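Local structure of spindle pole body-associated protein VIK1 (Saccharomyces cerevisiae, 2O0A) at residues E72-H84 / H104-A116. The protein recruits the minus end-directed kinesin KAR3 to microtubules, helps keep it at the spindle pole body, and has a motor-like domain without a nucleotide-binding site. Numbering follows the deposited sequence.
Sequences EDKFFTQEYSVYH and HGSLRESLIKFLA
The F76 ring lies against helix 105-116 with L111 CA over one face, 3.8 Å from the ring centroid in a CH-pi contact, while F75 CD2 sits over the opposite face and Y80 CD2 meets an edge in plane. F114 returns the grip: F76 CB rests over one face of its ring, and its CE2 edge points at the face of H84, an edge-to-face pair with planes at 70°. With CG anti to the carbonyl carbon (chi1 -74°), F76 drops its ring among L107, S110, L111 and F114, a knob in a hole; F114 is the reciprocal knob among F76, T77, S81 and H84. The axes of the two short segments approach to 8.8 Å and cross at -45°, and the flat F76 ring can lie against the L111 backbone. Both helices belong to the kinesin-like motor fold, packing side by side on its central sheet, where L96 of strand 94-99 also touches F76. Cutting F76 back to an alanine would probably open a gap among L107, S110 and L111 and take the aromatic face away from L111 CA. Toward the N-terminal ends the contact turns polar. The extended E72 chain brings OE1 to S106 OG, which donates to it at a modelled 2.4 Å, so short that its exact length is doubtful. Small S110 places OG 3.0 Å from D73 OD1, and a water donates to both D73 OD1 (2.7 Å) and S110 O (2.8 Å).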
# COMPACT_ATOMS: atom_id res chain seq x y z
N GLU A 72 0.86 4.82 12.46
CA GLU A 72 0.61 3.76 11.46
C GLU A 72 -0.60 2.90 11.80
O GLU A 72 -1.39 2.59 10.92
CB GLU A 72 1.90 3.02 11.11
CG GLU A 72 2.75 4.06 10.38
CD GLU A 72 4.18 3.71 10.08
OE1 GLU A 72 4.64 2.62 10.47
OE2 GLU A 72 4.84 4.57 9.44
N ASP A 73 -0.81 2.58 13.07
CA ASP A 73 -2.02 1.86 13.47
C ASP A 73 -3.30 2.64 13.14
O ASP A 73 -4.30 2.06 12.67
CB ASP A 73 -1.99 1.58 14.97
CG ASP A 73 -0.96 0.56 15.38
OD1 ASP A 73 -0.47 -0.23 14.53
OD2 ASP A 73 -0.65 0.52 16.59
N LYS A 74 -3.30 3.95 13.41
CA LYS A 74 -4.45 4.81 13.08
C LYS A 74 -4.63 4.99 11.57
O LYS A 74 -5.76 5.08 11.07
CB LYS A 74 -4.31 6.17 13.77
CG LYS A 74 -5.55 7.03 13.64
CD LYS A 74 -5.49 8.25 14.55
CE LYS A 74 -5.75 7.84 15.99
NZ LYS A 74 -7.12 7.29 16.20
N PHE A 75 -3.52 5.01 10.84
CA PHE A 75 -3.62 5.03 9.37
C PHE A 75 -4.52 3.89 8.91
O PHE A 75 -5.43 4.09 8.11
CB PHE A 75 -2.26 4.94 8.66
CG PHE A 75 -2.41 4.71 7.18
CD1 PHE A 75 -2.72 5.77 6.34
CD2 PHE A 75 -2.32 3.43 6.64
CE1 PHE A 75 -2.91 5.56 4.97
CE2 PHE A 75 -2.51 3.21 5.28
CZ PHE A 75 -2.81 4.28 4.45
N PHE A 76 -4.27 2.69 9.40
CA PHE A 76 -5.06 1.57 8.93
C PHE A 76 -6.50 1.61 9.39
O PHE A 76 -7.41 1.42 8.58
CB PHE A 76 -4.34 0.26 9.29
CG PHE A 76 -3.15 0.03 8.42
CD1 PHE A 76 -3.32 -0.20 7.06
CD2 PHE A 76 -1.86 0.15 8.92
CE1 PHE A 76 -2.24 -0.35 6.21
CE2 PHE A 76 -0.77 -0.01 8.07
CZ PHE A 76 -0.96 -0.26 6.72
N THR A 77 -6.73 1.90 10.67
CA THR A 77 -8.11 1.91 11.19
C THR A 77 -8.96 3.09 10.70
O THR A 77 -10.17 2.94 10.48
CB THR A 77 -8.14 1.86 12.74
OG1 THR A 77 -7.44 2.99 13.28
CG2 THR A 77 -7.46 0.62 13.24
N GLN A 78 -8.33 4.25 10.52
CA GLN A 78 -9.04 5.49 10.18
C GLN A 78 -9.02 5.81 8.69
O GLN A 78 -10.03 6.22 8.12
CB GLN A 78 -8.41 6.63 10.99
CG GLN A 78 -8.89 8.04 10.70
CD GLN A 78 -8.21 9.03 11.63
OE1 GLN A 78 -8.38 8.98 12.85
NE2 GLN A 78 -7.42 9.93 11.06
N GLU A 79 -7.86 5.65 8.07
CA GLU A 79 -7.67 6.17 6.73
C GLU A 79 -7.82 5.12 5.65
O GLU A 79 -8.25 5.44 4.54
CB GLU A 79 -6.29 6.83 6.59
CG GLU A 79 -6.05 8.03 7.54
CD GLU A 79 -7.01 9.20 7.29
OE1 GLU A 79 -7.56 9.30 6.17
OE2 GLU A 79 -7.18 10.02 8.22
N TYR A 80 -7.47 3.87 5.98
CA TYR A 80 -7.42 2.79 4.99
C TYR A 80 -8.62 1.83 5.07
O TYR A 80 -8.98 1.22 4.05
CB TYR A 80 -6.11 2.03 5.21
CG TYR A 80 -5.88 0.86 4.30
CD1 TYR A 80 -5.49 1.05 2.98
CD2 TYR A 80 -6.01 -0.45 4.78
CE1 TYR A 80 -5.26 -0.03 2.15
CE2 TYR A 80 -5.78 -1.52 3.95
CZ TYR A 80 -5.40 -1.31 2.66
OH TYR A 80 -5.19 -2.41 1.86
N SER A 81 -9.23 1.74 6.24
CA SER A 81 -10.21 0.68 6.50
C SER A 81 -11.47 0.73 5.62
O SER A 81 -12.03 -0.30 5.29
CB SER A 81 -10.60 0.64 7.98
OG SER A 81 -11.34 1.79 8.31
N VAL A 82 -11.92 1.92 5.24
CA VAL A 82 -13.10 2.00 4.36
C VAL A 82 -12.85 1.33 2.99
O VAL A 82 -13.67 0.54 2.50
CB VAL A 82 -13.59 3.46 4.20
CG1 VAL A 82 -14.75 3.52 3.22
CG2 VAL A 82 -13.99 4.05 5.56
N TYR A 83 -11.71 1.64 2.39
CA TYR A 83 -11.28 0.99 1.15
C TYR A 83 -11.14 -0.53 1.34
O TYR A 83 -11.64 -1.33 0.54
CB TYR A 83 -9.96 1.60 0.73
CG TYR A 83 -9.16 0.82 -0.29
CD1 TYR A 83 -9.52 0.84 -1.64
CD2 TYR A 83 -8.04 0.06 0.08
CE1 TYR A 83 -8.79 0.15 -2.59
CE2 TYR A 83 -7.29 -0.63 -0.86
CZ TYR A 83 -7.67 -0.59 -2.20
OH TYR A 83 -6.96 -1.24 -3.17
N HIS A 84 -10.42 -0.93 2.39
CA HIS A 84 -10.20 -2.33 2.68
C HIS A 84 -11.51 -3.09 2.84
O HIS A 84 -11.70 -4.13 2.22
CB HIS A 84 -9.34 -2.45 3.94
CG HIS A 84 -9.27 -3.83 4.50
ND1 HIS A 84 -8.39 -4.78 4.05
CD2 HIS A 84 -9.99 -4.42 5.48
CE1 HIS A 84 -8.56 -5.90 4.73
NE2 HIS A 84 -9.53 -5.71 5.61
N HIS A 104 10.76 1.13 6.17
CA HIS A 104 9.41 1.29 6.70
C HIS A 104 8.78 -0.01 7.22
O HIS A 104 7.59 -0.33 6.96
CB HIS A 104 8.52 1.91 5.62
CG HIS A 104 8.51 3.42 5.65
ND1 HIS A 104 7.40 4.15 6.03
CD2 HIS A 104 9.47 4.32 5.35
CE1 HIS A 104 7.69 5.44 5.96
NE2 HIS A 104 8.94 5.57 5.55
N GLY A 105 9.55 -0.77 8.00
CA GLY A 105 9.02 -1.99 8.62
C GLY A 105 7.84 -1.78 9.54
O GLY A 105 6.97 -2.65 9.67
N SER A 106 7.77 -0.62 10.19
CA SER A 106 6.68 -0.34 11.11
C SER A 106 5.32 -0.33 10.40
O SER A 106 4.30 -0.72 10.98
CB SER A 106 6.90 0.98 11.86
OG SER A 106 6.90 2.05 10.95
N LEU A 107 5.31 0.13 9.15
CA LEU A 107 4.06 0.15 8.36
C LEU A 107 3.59 -1.27 8.07
O LEU A 107 2.40 -1.59 8.19
CB LEU A 107 4.24 0.93 7.06
CG LEU A 107 2.93 1.19 6.31
CD1 LEU A 107 2.04 2.25 7.04
CD2 LEU A 107 3.21 1.62 4.88
N ARG A 108 4.55 -2.12 7.70
CA ARG A 108 4.30 -3.54 7.47
C ARG A 108 3.73 -4.23 8.71
O ARG A 108 2.72 -4.93 8.63
CB ARG A 108 5.59 -4.21 6.99
CG ARG A 108 5.38 -5.66 6.55
CD ARG A 108 6.71 -6.37 6.39
NE ARG A 108 7.61 -5.58 5.58
CZ ARG A 108 8.87 -5.23 5.89
NH1 ARG A 108 9.49 -5.66 6.99
NH2 ARG A 108 9.53 -4.48 5.04
N GLU A 109 4.36 -3.97 9.86
CA GLU A 109 3.93 -4.48 11.15
C GLU A 109 2.49 -4.05 11.45
O GLU A 109 1.64 -4.87 11.80
CB GLU A 109 4.87 -3.89 12.21
CG GLU A 109 4.65 -4.31 13.64
CD GLU A 109 5.71 -3.73 14.56
OE1 GLU A 109 5.86 -2.49 14.61
OE2 GLU A 109 6.39 -4.52 15.24
N SER A 110 2.23 -2.76 11.28
CA SER A 110 0.91 -2.20 11.54
C SER A 110 -0.15 -2.79 10.63
O SER A 110 -1.28 -3.03 11.06
CB SER A 110 0.94 -0.67 11.43
OG SER A 110 1.71 -0.15 12.51
N LEU A 111 0.23 -3.03 9.37
CA LEU A 111 -0.70 -3.61 8.41
C LEU A 111 -1.14 -4.98 8.90
O LEU A 111 -2.33 -5.28 8.94
CB LEU A 111 -0.04 -3.73 7.03
CG LEU A 111 -0.85 -4.48 5.97
CD1 LEU A 111 -2.19 -3.81 5.67
CD2 LEU A 111 -0.03 -4.61 4.72
N ILE A 112 -0.18 -5.82 9.25
CA ILE A 112 -0.49 -7.19 9.65
C ILE A 112 -1.35 -7.23 10.91
O ILE A 112 -2.30 -8.00 11.00
CB ILE A 112 0.80 -8.00 9.85
CG1 ILE A 112 1.29 -8.60 8.53
CG2 ILE A 112 0.56 -9.17 10.81
CD1 ILE A 112 1.01 -7.84 7.29
N LYS A 113 -1.06 -6.34 11.85
CA LYS A 113 -1.85 -6.26 13.07
C LYS A 113 -3.30 -5.85 12.78
O LYS A 113 -4.24 -6.42 13.34
CB LYS A 113 -1.20 -5.28 14.04
CG LYS A 113 0.09 -5.80 14.61
CD LYS A 113 0.46 -5.09 15.89
CE LYS A 113 1.34 -3.89 15.64
NZ LYS A 113 1.84 -3.36 16.95
N PHE A 114 -3.47 -4.87 11.90
CA PHE A 114 -4.79 -4.41 11.46
C PHE A 114 -5.61 -5.55 10.84
O PHE A 114 -6.82 -5.68 11.07
CB PHE A 114 -4.62 -3.24 10.48
CG PHE A 114 -5.86 -2.93 9.70
CD1 PHE A 114 -6.93 -2.28 10.33
CD2 PHE A 114 -5.98 -3.28 8.36
CE1 PHE A 114 -8.09 -1.99 9.65
CE2 PHE A 114 -7.15 -2.99 7.65
CZ PHE A 114 -8.23 -2.35 8.31
N LEU A 115 -4.94 -6.37 10.03
CA LEU A 115 -5.62 -7.46 9.35
C LEU A 115 -5.87 -8.64 10.26
O LEU A 115 -6.97 -9.20 10.24
CB LEU A 115 -4.78 -7.96 8.17
CG LEU A 115 -4.55 -6.94 7.07
CD1 LEU A 115 -3.62 -7.52 6.00
CD2 LEU A 115 -5.89 -6.47 6.49
N ALA A 116 -4.88 -9.02 11.04
CA ALA A 116 -4.82 -10.41 11.48
C ALA A 116 -4.51 -10.67 12.93
O ALA A 116 -4.31 -11.83 13.30
CB ALA A 116 -3.87 -11.19 10.56
O HOH W 1 -2.33 -1.83 13.32